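Local coordinates for aac(6')-Ii (Enterococcus faecium, PDB 1N71), which probably transfers an acetyl group from acetyl-coenzyme A to the 6'-amino group of aminoglycoside antibiotics, which gives resistance to them, at residues Pro64-Thr69 and Thr106-Thr111; Ile60-Gln65 and Asn93-Glu98; Glu145-Leu150 and Ile169-Thr174. All coordinates share one frame; numbering follows the deposited sequence.

All three contacts belong to the mixed sheet of the GNAT fold and the helices on it. Contact 2 is the most deeply buried, a purely apolar fit of helix 87-101 on strand 55-66. Contact 1 starts from the same strand but lies at its end, where tyrosines, a glutamine and one backbone bond meet beside the second subunit. Contact 3 packs helix 144-149 on strand 168-174. It is apolar inside and polar at its edge, and its helix lines the coenzyme A pocket. Contacts 1 and 3 use neighbouring strands, joined by probable hydrogen bonds such as Leu109 N to Met171 O. A Glu96-Lys173 salt bridge ties contact 2 to contact 3.

Contact 1 (Pro64-Thr69 and Thr106-Thr111); sequences PQYGIT and TIYLGT. With COA (coenzyme A), chain E.
Gln65, Tyr66 and Thr69 meet Tyr108 and Thr106 across the central mixed sheet of the GNAT fold. Strand 55-66 and strand 106-112 are not sheet neighbours. Strand 70-78 runs between them, and the side chains of Gln65, Tyr66 and Tyr108 reach each other over it. Gln65 and Tyr66 together face one residue, Gly70, on that adjoining strand, which makes a classic beta bulge at the end of strand 55-66.

The aromatic part is a pair of tyrosines. Their rings are oblique, with planes 70° apart and centroids 6.0 Å apart. Tyr66 CE1 and Tyr108 CE1 are the closest atoms, at 3.7 Å, and Tyr108 CE1 lies at the edge of the Tyr66 ring, near its plane. The ring of Tyr108 is brought there by a chi1 of 70°, which places CG between its own backbone N and carbonyl carbon.

The glutamine part is a crossing contact; no hydrogen bond is made to the tyrosine hydroxyl. Gln65 crosses Tyr108 at about a right angle, and its CG sits 3.1 Å from Tyr108 OH. The chain then bends at chi2, and NE2 is hydrogen-bonded to Glu72.

The second subunit borders this contact. Tyr66 OH is hydrogen-bonded to Asp168 of the second subunit, and Thr69 OG1 to Ala161 O of that subunit. Leu158 of the same subunit packs on Tyr108.

Coenzyme A touches only the far end of strand 106-112, well away from the tyrosines. Its S1P lies 3.6 Å from Gly110 O and equally far from Thr111 OG1, which is hydrogen-bonded to His142.

One backbone hydrogen bond joins the two segments. Thr106 N donates to Thr69 O at 3.0 Å, with a nearly straight N-H...O angle of 174°.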
loop_
_atom_site.group_PDB
_atom_site.type_symbol
_atom_site.label_atom_id
_atom_site.label_comp_id
_atom_site.label_asym_id
_atom_site.label_seq_id
_atom_site.Cartn_x
_atom_site.Cartn_y
_atom_site.Cartn_z
ATOM N N PRO A 64 1.138 -10.693 2.864
ATOM C CA PRO A 64 2.245 -10.705 1.901
ATOM C C PRO A 64 1.812 -9.877 0.690
ATOM O O PRO A 64 0.882 -10.259 -0.016
ATOM C CB PRO A 64 2.397 -12.187 1.579
ATOM C CG PRO A 64 0.977 -12.673 1.631
ATOM C CD PRO A 64 0.429 -11.987 2.875
ATOM N N GLN A 65 2.474 -8.745 0.461
ATOM C CA GLN A 65 2.119 -7.864 -0.647
ATOM C C GLN A 65 3.077 -7.940 -1.834
ATOM O O GLN A 65 2.681 -7.656 -2.969
ATOM C CB GLN A 65 2.022 -6.417 -0.149
ATOM C CG GLN A 65 0.981 -6.209 0.953
ATOM C CD GLN A 65 -0.445 -6.218 0.434
ATOM O OE1 GLN A 65 -0.768 -6.941 -0.507
ATOM N NE2 GLN A 65 -1.308 -5.426 1.058
ATOM N N TYR A 66 4.331 -8.306 -1.580
ATOM C CA TYR A 66 5.314 -8.433 -2.660
ATOM C C TYR A 66 5.946 -9.822 -2.606
ATOM O O TYR A 66 6.847 -10.068 -1.802
ATOM C CB TYR A 66 6.413 -7.376 -2.532
ATOM C CG TYR A 66 5.914 -5.952 -2.497
ATOM C CD1 TYR A 66 5.361 -5.418 -1.335
ATOM C CD2 TYR A 66 5.990 -5.139 -3.626
ATOM C CE1 TYR A 66 4.899 -4.112 -1.293
ATOM C CE2 TYR A 66 5.528 -3.825 -3.597
ATOM C CZ TYR A 66 4.985 -3.321 -2.426
ATOM O OH TYR A 66 4.539 -2.026 -2.376
ATOM N N GLY A 67 5.476 -10.724 -3.463
ATOM C CA GLY A 67 6.009 -12.073 -3.465
ATOM C C GLY A 67 6.022 -12.583 -2.040
ATOM O O GLY A 67 5.015 -12.485 -1.341
ATOM N N ILE A 68 7.160 -13.115 -1.604
ATOM C CA ILE A 68 7.306 -13.607 -0.235
ATOM C C ILE A 68 8.221 -12.644 0.525
ATOM O O ILE A 68 8.441 -12.784 1.727
ATOM C CB ILE A 68 7.959 -15.015 -0.203
ATOM C CG1 ILE A 68 9.396 -14.935 -0.734
ATOM C CG2 ILE A 68 7.135 -15.992 -1.035
ATOM C CD1 ILE A 68 10.157 -16.255 -0.696
ATOM N N THR A 69 8.730 -11.651 -0.196
ATOM C CA THR A 69 9.673 -10.681 0.351
ATOM C C THR A 69 9.121 -9.491 1.133
ATOM O O THR A 69 9.665 -9.139 2.178
ATOM C CB THR A 69 10.554 -10.121 -0.780
ATOM O OG1 THR A 69 9.711 -9.588 -1.807
ATOM C CG2 THR A 69 11.437 -11.219 -1.368
ATOM N N THR A 106 11.240 -7.686 4.346
ATOM C CA THR A 106 10.822 -6.432 4.947
ATOM C C THR A 106 9.343 -6.384 5.286
ATOM O O THR A 106 8.511 -7.027 4.646
ATOM C CB THR A 106 11.124 -5.248 4.012
ATOM O OG1 THR A 106 10.682 -4.028 4.626
ATOM C CG2 THR A 106 10.386 -5.413 2.702
ATOM N N ILE A 107 9.037 -5.594 6.304
ATOM C CA ILE A 107 7.679 -5.399 6.761
ATOM C C ILE A 107 7.469 -3.900 6.736
ATOM O O ILE A 107 8.321 -3.147 7.206
ATOM C CB ILE A 107 7.493 -5.905 8.209
ATOM C CG1 ILE A 107 7.680 -7.425 8.259
ATOM C CG2 ILE A 107 6.104 -5.514 8.730
ATOM C CD1 ILE A 107 7.550 -8.010 9.668
ATOM N N TYR A 108 6.355 -3.465 6.169
ATOM C CA TYR A 108 6.051 -2.044 6.119
ATOM C C TYR A 108 4.631 -1.850 6.622
ATOM O O TYR A 108 3.859 -2.801 6.714
ATOM C CB TYR A 108 6.178 -1.504 4.693
ATOM C CG TYR A 108 5.095 -1.984 3.762
ATOM C CD1 TYR A 108 5.146 -3.261 3.195
ATOM C CD2 TYR A 108 4.008 -1.166 3.456
ATOM C CE1 TYR A 108 4.141 -3.706 2.343
ATOM C CE2 TYR A 108 2.996 -1.602 2.609
ATOM C CZ TYR A 108 3.070 -2.869 2.056
ATOM O OH TYR A 108 2.073 -3.296 1.215
ATOM N N LEU A 109 4.290 -0.611 6.944
ATOM C CA LEU A 109 2.973 -0.297 7.467
ATOM C C LEU A 109 2.636 1.153 7.180
ATOM O O LEU A 109 3.511 1.957 6.850
ATOM C CB LEU A 109 2.956 -0.532 8.983
ATOM C CG LEU A 109 3.989 0.301 9.756
ATOM C CD1 LEU A 109 3.392 1.657 10.136
ATOM C CD2 LEU A 109 4.427 -0.445 11.007
ATOM N N GLY A 110 1.355 1.471 7.290
ATOM C CA GLY A 110 0.907 2.831 7.085
ATOM C C GLY A 110 0.185 3.258 8.350
ATOM O O GLY A 110 -0.779 2.610 8.766
ATOM N N THR A 111 0.669 4.317 8.990
ATOM C CA THR A 111 0.033 4.826 10.198
ATOM C C THR A 111 -0.437 6.242 9.874
ATOM O O THR A 111 0.366 7.131 9.604
ATOM C CB THR A 111 1.011 4.823 11.405
ATOM O OG1 THR A 111 0.336 5.309 12.571
ATOM C CG2 THR A 111 2.231 5.689 11.129
HETATM N N1A COA E . 3.596 7.174 21.234
HETATM C C2A COA E . 4.891 7.125 21.595
HETATM N N3A COA E . 5.568 6.078 22.117
HETATM C C4A COA E . 4.756 4.973 22.247
HETATM C C5A COA E . 3.421 4.878 21.925
HETATM C C6A COA E . 2.816 6.054 21.378
HETATM N N6A COA E . 1.534 6.097 21.023
HETATM N N7A COA E . 2.937 3.607 22.196
HETATM C C8A COA E . 3.970 2.981 22.680
HETATM N N9A COA E . 5.111 3.746 22.746
HETATM C C1B COA E . 6.442 3.367 23.241
HETATM C C2B COA E . 6.466 3.071 24.743
HETATM O O2B COA E . 6.682 4.292 25.461
HETATM C C3B COA E . 7.661 2.147 24.956
HETATM O O3B COA E . 8.855 2.947 24.922
HETATM P P3B COA E . 9.951 2.862 26.103
HETATM O O7A COA E . 9.195 3.217 27.329
HETATM O O8A COA E . 10.974 3.858 25.701
HETATM O O9A COA E . 10.423 1.456 26.060
HETATM C C4B COA E . 7.619 1.305 23.673
HETATM O O4B COA E . 6.940 2.137 22.724
HETATM C C5B COA E . 6.939 -0.063 23.817
HETATM O O5B COA E . 5.529 0.099 24.014
HETATM P P1A COA E . 4.551 -1.155 24.293
HETATM O O1A COA E . 4.190 -1.158 25.727
HETATM O O2A COA E . 5.128 -2.367 23.671
HETATM O O3A COA E . 3.268 -0.713 23.435
HETATM P P2A COA E . 1.737 -1.165 23.637
HETATM O O4A COA E . 1.022 -0.096 24.365
HETATM O O5A COA E . 1.674 -2.558 24.125
HETATM O O6A COA E . 1.221 -1.160 22.116
HETATM C CBP COA E . 0.275 0.252 20.374
HETATM C CCP COA E . 1.482 -0.039 21.257
HETATM C CDP COA E . 0.574 1.514 19.555
HETATM C CEP COA E . 0.049 -0.957 19.419
HETATM C CAP COA E . -0.987 0.471 21.316
HETATM O OAP COA E . -0.820 1.604 22.175
HETATM C C9P COA E . -2.317 0.516 20.544
HETATM O O9P COA E . -3.060 -0.475 20.524
HETATM N N8P COA E . -2.600 1.665 19.916
HETATM C C7P COA E . -3.800 1.924 19.128
HETATM C C6P COA E . -3.760 1.262 17.753
HETATM C C5P COA E . -2.939 2.029 16.733
HETATM O O5P COA E . -3.134 3.237 16.548
HETATM N N4P COA E . -2.017 1.319 16.066
HETATM C C3P COA E . -1.117 1.854 15.038
HETATM C C2P COA E . -1.198 1.063 13.741
HETATM S S1P COA E . -1.296 2.108 12.275
#

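Contact 2 (Ile60-Gln65 and Asn93-Glu98); sequences IGAIPQ and NYLEKE
Ile60 and Leu95 meet because each side chain points at the other's element. In Ile60 chi1 is -170°, and the chain runs fully extended out to CD1. In Leu95 a chi1 of 173° swings CG opposite the backbone N, and the two methyls spread over the strand.

The two methyls divide the strand mainly between them. Leu95 CD2 meets Ile60 CD1 at 3.5 Å, and CG1 of the same isoleucine follows at 3.9 Å. Leu95 CD1 presses on Ala62 CB at 3.4 Å, tighter than usual for two carbons. Between these two residues Gly61 offers no side chain. Its carbonyl O lies 4.0 Å from Leu95 CD2.

No hydrogen bond crosses the contact. All four touching residues are buried, and the contact is apolar, made by van der Waals packing. Ile46 and Leu73 also touch Leu95. They belong to the strands flanking 55-66, so this leucine spans three strands. Ile60 continues the apolar layer to Val48 and Leu76, and Leu76 binds the cofactor.

The segment axes approach to 8.9 Å and run 32° apart, nearly in the same direction. Helix 87-101 connects strand 70-78 to its parallel neighbour 106-112. This is the beta-alpha-beta crossover of the GNAT fold, whose helix begins at the coenzyme A site.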
loop_
_atom_site.group_PDB
_atom_site.type_symbol
_atom_site.label_atom_id
_atom_site.label_comp_id
_atom_site.label_asym_id
_atom_site.label_seq_id
_atom_site.Cartn_x
_atom_site.Cartn_y
_atom_site.Cartn_z
ATOM N N ILE A 60 -2.015 -9.136 16.130
ATOM C CA ILE A 60 -1.218 -8.529 15.073
ATOM C C ILE A 60 -1.233 -9.471 13.876
ATOM O O ILE A 60 -1.257 -10.694 14.033
ATOM C CB ILE A 60 0.242 -8.268 15.530
ATOM C CG1 ILE A 60 0.964 -7.405 14.489
ATOM C CG2 ILE A 60 0.981 -9.589 15.730
ATOM C CD1 ILE A 60 2.353 -6.954 14.916
ATOM N N GLY A 61 -1.251 -8.903 12.676
ATOM C CA GLY A 61 -1.257 -9.728 11.484
ATOM C C GLY A 61 -0.355 -9.145 10.414
ATOM O O GLY A 61 0.092 -8.003 10.527
ATOM N N ALA A 62 -0.072 -9.933 9.383
ATOM C CA ALA A 62 0.761 -9.463 8.283
ATOM C C ALA A 62 0.248 -10.047 6.976
ATOM O O ALA A 62 -0.141 -11.216 6.913
ATOM C CB ALA A 62 2.218 -9.857 8.507
ATOM N N ILE A 63 0.252 -9.219 5.936
ATOM C CA ILE A 63 -0.217 -9.603 4.608
ATOM C C ILE A 63 0.949 -9.598 3.617
ATOM O O ILE A 63 1.690 -8.621 3.531
ATOM C CB ILE A 63 -1.264 -8.593 4.086
ATOM C CG1 ILE A 63 -2.414 -8.464 5.081
ATOM C CG2 ILE A 63 -1.781 -9.031 2.724
ATOM C CD1 ILE A 63 -3.354 -7.319 4.767
ATOM N N PRO A 64 1.138 -10.693 2.864
ATOM C CA PRO A 64 2.245 -10.705 1.901
ATOM C C PRO A 64 1.812 -9.877 0.690
ATOM O O PRO A 64 0.882 -10.259 -0.016
ATOM C CB PRO A 64 2.397 -12.187 1.579
ATOM C CG PRO A 64 0.977 -12.673 1.631
ATOM C CD PRO A 64 0.429 -11.987 2.875
ATOM N N GLN A 65 2.474 -8.745 0.461
ATOM C CA GLN A 65 2.119 -7.864 -0.647
ATOM C C GLN A 65 3.077 -7.940 -1.834
ATOM O O GLN A 65 2.681 -7.656 -2.969
ATOM C CB GLN A 65 2.022 -6.417 -0.149
ATOM C CG GLN A 65 0.981 -6.209 0.953
ATOM C CD GLN A 65 -0.445 -6.218 0.434
ATOM O OE1 GLN A 65 -0.768 -6.941 -0.507
ATOM N NE2 GLN A 65 -1.308 -5.426 1.058
ATOM N N ASN A 93 7.640 -8.249 17.600
ATOM C CA ASN A 93 8.806 -9.119 17.525
ATOM C C ASN A 93 8.432 -10.535 17.101
ATOM O O ASN A 93 9.181 -11.185 16.366
ATOM C CB ASN A 93 9.544 -9.142 18.866
ATOM C CG ASN A 93 10.244 -7.829 19.163
ATOM O OD1 ASN A 93 10.828 -7.214 18.273
ATOM N ND2 ASN A 93 10.204 -7.404 20.416
ATOM N N TYR A 94 7.275 -11.018 17.549
ATOM C CA TYR A 94 6.843 -12.360 17.179
ATOM C C TYR A 94 6.472 -12.358 15.698
ATOM O O TYR A 94 6.774 -13.296 14.966
ATOM C CB TYR A 94 5.647 -12.795 18.031
ATOM C CG TYR A 94 5.345 -14.278 17.971
ATOM C CD1 TYR A 94 4.680 -14.832 16.882
ATOM C CD2 TYR A 94 5.731 -15.127 19.007
ATOM C CE1 TYR A 94 4.403 -16.198 16.825
ATOM C CE2 TYR A 94 5.461 -16.494 18.959
ATOM C CZ TYR A 94 4.796 -17.020 17.865
ATOM O OH TYR A 94 4.520 -18.369 17.816
ATOM N N LEU A 95 5.812 -11.294 15.253
ATOM C CA LEU A 95 5.438 -11.201 13.852
ATOM C C LEU A 95 6.700 -11.250 12.991
ATOM O O LEU A 95 6.760 -11.974 12.000
ATOM C CB LEU A 95 4.686 -9.892 13.586
ATOM C CG LEU A 95 4.393 -9.607 12.108
ATOM C CD1 LEU A 95 3.401 -10.623 11.562
ATOM C CD2 LEU A 95 3.840 -8.205 11.966
ATOM N N GLU A 96 7.706 -10.476 13.377
ATOM C CA GLU A 96 8.952 -10.432 12.619
ATOM C C GLU A 96 9.600 -11.807 12.483
ATOM O O GLU A 96 10.104 -12.149 11.418
ATOM C CB GLU A 96 9.907 -9.417 13.249
ATOM C CG GLU A 96 9.463 -7.978 12.971
ATOM C CD GLU A 96 10.372 -6.931 13.587
ATOM O OE1 GLU A 96 11.576 -7.201 13.750
ATOM O OE2 GLU A 96 9.882 -5.824 13.892
ATOM N N LYS A 97 9.562 -12.606 13.546
ATOM C CA LYS A 97 10.131 -13.948 13.484
ATOM C C LYS A 97 9.346 -14.803 12.483
ATOM O O LYS A 97 9.936 -15.538 11.685
ATOM C CB LYS A 97 10.095 -14.610 14.866
ATOM N N GLU A 98 8.015 -14.697 12.519
ATOM C CA GLU A 98 7.147 -15.460 11.620
ATOM C C GLU A 98 7.357 -15.080 10.155
ATOM O O GLU A 98 7.429 -15.949 9.284
ATOM C CB GLU A 98 5.671 -15.243 11.978
ATOM C CG GLU A 98 5.227 -15.826 13.312
ATOM C CD GLU A 98 4.979 -17.324 13.253
ATOM O OE1 GLU A 98 4.283 -17.768 12.318
ATOM O OE2 GLU A 98 5.470 -18.053 14.143
#

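Contact 3 (Glu145-Leu150 and Ile169-Thr174). With COA (coenzyme A), chain E.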
loop_
_atom_site.group_PDB
_atom_site.type_symbol
_atom_site.label_atom_id
_atom_site.label_comp_id
_atom_site.label_asym_id
_atom_site.label_seq_id
_atom_site.Cartn_x
_atom_site.Cartn_y
_atom_site.Cartn_z
ATOM N N GLU A 145 6.015 6.649 16.707
ATOM C CA GLU A 145 7.172 6.564 17.586
ATOM C C GLU A 145 7.302 5.173 18.196
ATOM O O GLU A 145 8.405 4.728 18.522
ATOM C CB GLU A 145 7.058 7.626 18.681
ATOM C CG GLU A 145 8.264 7.721 19.596
ATOM C CD GLU A 145 8.365 9.086 20.259
ATOM O OE1 GLU A 145 7.317 9.635 20.655
ATOM O OE2 GLU A 145 9.493 9.608 20.385
ATOM N N PHE A 146 6.172 4.493 18.357
ATOM C CA PHE A 146 6.177 3.135 18.887
ATOM C C PHE A 146 6.963 2.270 17.904
ATOM O O PHE A 146 7.837 1.491 18.291
ATOM C CB PHE A 146 4.744 2.610 19.006
ATOM C CG PHE A 146 4.647 1.106 19.083
ATOM C CD1 PHE A 146 5.056 0.422 20.228
ATOM C CD2 PHE A 146 4.161 0.377 18.003
ATOM C CE1 PHE A 146 4.980 -0.972 20.292
ATOM C CE2 PHE A 146 4.079 -1.014 18.051
ATOM C CZ PHE A 146 4.490 -1.692 19.200
ATOM N N TYR A 147 6.653 2.420 16.621
ATOM C CA TYR A 147 7.331 1.645 15.596
ATOM C C TYR A 147 8.798 2.040 15.476
ATOM O O TYR A 147 9.660 1.179 15.305
ATOM C CB TYR A 147 6.610 1.809 14.258
ATOM C CG TYR A 147 5.232 1.182 14.261
ATOM C CD1 TYR A 147 5.075 -0.207 14.300
ATOM C CD2 TYR A 147 4.085 1.976 14.251
ATOM C CE1 TYR A 147 3.813 -0.787 14.330
ATOM C CE2 TYR A 147 2.813 1.405 14.279
ATOM C CZ TYR A 147 2.686 0.024 14.319
ATOM O OH TYR A 147 1.437 -0.542 14.336
ATOM N N GLU A 148 9.091 3.336 15.577
ATOM C CA GLU A 148 10.479 3.778 15.496
ATOM C C GLU A 148 11.315 3.060 16.545
ATOM O O GLU A 148 12.422 2.610 16.263
ATOM C CB GLU A 148 10.602 5.284 15.726
ATOM C CG GLU A 148 10.012 6.138 14.634
ATOM C CD GLU A 148 10.636 7.516 14.591
ATOM O OE1 GLU A 148 10.853 8.107 15.671
ATOM O OE2 GLU A 148 10.901 8.011 13.476
ATOM N N LYS A 149 10.782 2.951 17.758
ATOM C CA LYS A 149 11.508 2.288 18.828
ATOM C C LYS A 149 11.721 0.804 18.558
ATOM O O LYS A 149 12.591 0.182 19.164
ATOM C CB LYS A 149 10.795 2.506 20.165
ATOM C CG LYS A 149 10.853 3.966 20.619
ATOM C CD LYS A 149 10.354 4.146 22.038
ATOM C CE LYS A 149 10.518 5.591 22.492
ATOM N NZ LYS A 149 10.061 5.775 23.898
ATOM N N LEU A 150 10.940 0.238 17.640
ATOM C CA LEU A 150 11.096 -1.170 17.293
ATOM C C LEU A 150 11.964 -1.339 16.052
ATOM O O LEU A 150 12.045 -2.426 15.484
ATOM C CB LEU A 150 9.733 -1.831 17.075
ATOM C CG LEU A 150 8.883 -1.899 18.343
ATOM C CD1 LEU A 150 7.611 -2.677 18.074
ATOM C CD2 LEU A 150 9.691 -2.560 19.456
ATOM N N ILE A 169 1.397 7.848 6.996
ATOM C CA ILE A 169 2.842 7.820 7.157
ATOM C C ILE A 169 3.304 6.384 6.931
ATOM O O ILE A 169 2.858 5.480 7.633
ATOM C CB ILE A 169 3.241 8.256 8.578
ATOM C CG1 ILE A 169 2.733 9.681 8.844
ATOM C CG2 ILE A 169 4.751 8.182 8.741
ATOM C CD1 ILE A 169 2.854 10.134 10.304
ATOM N N TRP A 170 4.182 6.181 5.950
ATOM C CA TRP A 170 4.693 4.846 5.635
ATOM C C TRP A 170 5.996 4.559 6.372
ATOM O O TRP A 170 6.950 5.327 6.282
ATOM C CB TRP A 170 4.945 4.700 4.130
ATOM C CG TRP A 170 3.727 4.433 3.306
ATOM C CD1 TRP A 170 2.833 3.409 3.464
ATOM C CD2 TRP A 170 3.308 5.154 2.139
ATOM N NE1 TRP A 170 1.888 3.445 2.465
ATOM C CE2 TRP A 170 2.156 4.506 1.639
ATOM C CE3 TRP A 170 3.797 6.282 1.467
ATOM C CZ2 TRP A 170 1.483 4.949 0.495
ATOM C CZ3 TRP A 170 3.128 6.724 0.326
ATOM C CH2 TRP A 170 1.981 6.055 -0.146
ATOM N N MET A 171 6.031 3.438 7.086
ATOM C CA MET A 171 7.212 3.036 7.833
ATOM C C MET A 171 7.623 1.625 7.419
ATOM O O MET A 171 6.785 0.810 7.034
ATOM C CB MET A 171 6.922 3.083 9.329
ATOM C CG MET A 171 6.427 4.446 9.796
ATOM S SD MET A 171 6.308 4.572 11.569
ATOM C CE MET A 171 8.032 4.483 12.029
ATOM N N ALA A 172 8.913 1.329 7.507
ATOM C CA ALA A 172 9.377 0.012 7.105
ATOM C C ALA A 172 10.619 -0.415 7.859
ATOM O O ALA A 172 11.354 0.411 8.414
ATOM C CB ALA A 172 9.647 0.001 5.602
ATOM N N LYS A 173 10.839 -1.718 7.875
ATOM C CA LYS A 173 11.989 -2.299 8.538
ATOM C C LYS A 173 12.376 -3.562 7.784
ATOM O O LYS A 173 11.515 -4.332 7.361
ATOM C CB LYS A 173 11.642 -2.652 9.991
ATOM C CG LYS A 173 12.778 -3.320 10.767
ATOM C CD LYS A 173 12.333 -3.709 12.179
ATOM C CE LYS A 173 13.455 -4.373 12.963
ATOM N NZ LYS A 173 13.000 -4.811 14.326
ATOM N N THR A 174 13.671 -3.748 7.568
ATOM C CA THR A 174 14.147 -4.958 6.920
ATOM C C THR A 174 14.493 -5.805 8.141
ATOM O O THR A 174 15.281 -5.396 8.994
ATOM C CB THR A 174 15.353 -4.656 6.027
ATOM O OG1 THR A 174 14.879 -4.055 4.810
ATOM C CG2 THR A 174 16.119 -5.920 5.703
HETATM N N1A COA E . 3.596 7.174 21.234
HETATM C C2A COA E . 4.891 7.125 21.595
HETATM N N3A COA E . 5.568 6.078 22.117
HETATM C C4A COA E . 4.756 4.973 22.247
HETATM C C5A COA E . 3.421 4.878 21.925
HETATM C C6A COA E . 2.816 6.054 21.378
HETATM N N6A COA E . 1.534 6.097 21.023
HETATM N N7A COA E . 2.937 3.607 22.196
HETATM C C8A COA E . 3.970 2.981 22.680
HETATM N N9A COA E . 5.111 3.746 22.746
HETATM C C1B COA E . 6.442 3.367 23.241
HETATM C C2B COA E . 6.466 3.071 24.743
HETATM O O2B COA E . 6.682 4.292 25.461
HETATM C C3B COA E . 7.661 2.147 24.956
HETATM O O3B COA E . 8.855 2.947 24.922
HETATM P P3B COA E . 9.951 2.862 26.103
HETATM O O7A COA E . 9.195 3.217 27.329
HETATM O O8A COA E . 10.974 3.858 25.701
HETATM O O9A COA E . 10.423 1.456 26.060
HETATM C C4B COA E . 7.619 1.305 23.673
HETATM O O4B COA E . 6.940 2.137 22.724
HETATM C C5B COA E . 6.939 -0.063 23.817
HETATM O O5B COA E . 5.529 0.099 24.014
HETATM P P1A COA E . 4.551 -1.155 24.293
HETATM O O1A COA E . 4.190 -1.158 25.727
HETATM O O2A COA E . 5.128 -2.367 23.671
HETATM O O3A COA E . 3.268 -0.713 23.435
HETATM P P2A COA E . 1.737 -1.165 23.637
HETATM O O4A COA E . 1.022 -0.096 24.365
HETATM O O5A COA E . 1.674 -2.558 24.125
HETATM O O6A COA E . 1.221 -1.160 22.116
HETATM C CBP COA E . 0.275 0.252 20.374
HETATM C CCP COA E . 1.482 -0.039 21.257
HETATM C CDP COA E . 0.574 1.514 19.555
HETATM C CEP COA E . 0.049 -0.957 19.419
HETATM C CAP COA E . -0.987 0.471 21.316
HETATM O OAP COA E . -0.820 1.604 22.175
HETATM C C9P COA E . -2.317 0.516 20.544
HETATM O O9P COA E . -3.060 -0.475 20.524
HETATM N N8P COA E . -2.600 1.665 19.916
HETATM C C7P COA E . -3.800 1.924 19.128
HETATM C C6P COA E . -3.760 1.262 17.753
HETATM C C5P COA E . -2.939 2.029 16.733
HETATM O O5P COA E . -3.134 3.237 16.548
HETATM N N4P COA E . -2.017 1.319 16.066
HETATM C C3P COA E . -1.117 1.854 15.038
HETATM C C2P COA E . -1.198 1.063 13.741
HETATM S S1P COA E . -1.296 2.108 12.275
#
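Met171 reaches from strand 168-174 to Tyr147 and Glu148 on helix 144-149, which packs on one face of the GNAT sheet next to the coenzyme A pocket.

The tight part centres on the methionine tip. Its chain bends at chi3 (67°), and the methyl CE comes to rest 3.8 Å from Tyr147 CB and 3.7 Å from Glu148 CG. The sulfur makes a Met-aromatic contact. Met171 SD lies 5.4 Å from the centroid of the Tyr147 ring and is oblique to it. Within the helix, Phe146 CD2 sits over the centre of that ring. Leu109 of the next strand also touches both Tyr147 and Met171.

The looser part lies toward solvent and is polar. Glu148 points its CB away from the strand and is partly exposed. Lys173 is fully extended and donates from NZ to Leu150 O at 2.8 Å, nearly along the C=O axis. The same NZ forms a salt bridge with Glu96, so one ammonium group links the residue after helix 144-149 and Glu96 of helix 87-101 to the strand. On the opposite face of the sheet, Trp170 stacks on Trp170 of the second subunit.

The helix also lines the cofactor. Phe146 places one ring face against COA CCP, and Tyr147 OH lies 3.1 Å from COA C2P. On the exposed side, Lys149 NZ is hydrogen-bonded to a terminal oxygen of the 3'-phosphate, COA O8A (2.8 Å), and to the ester oxygen COA O3B (3.2 Å).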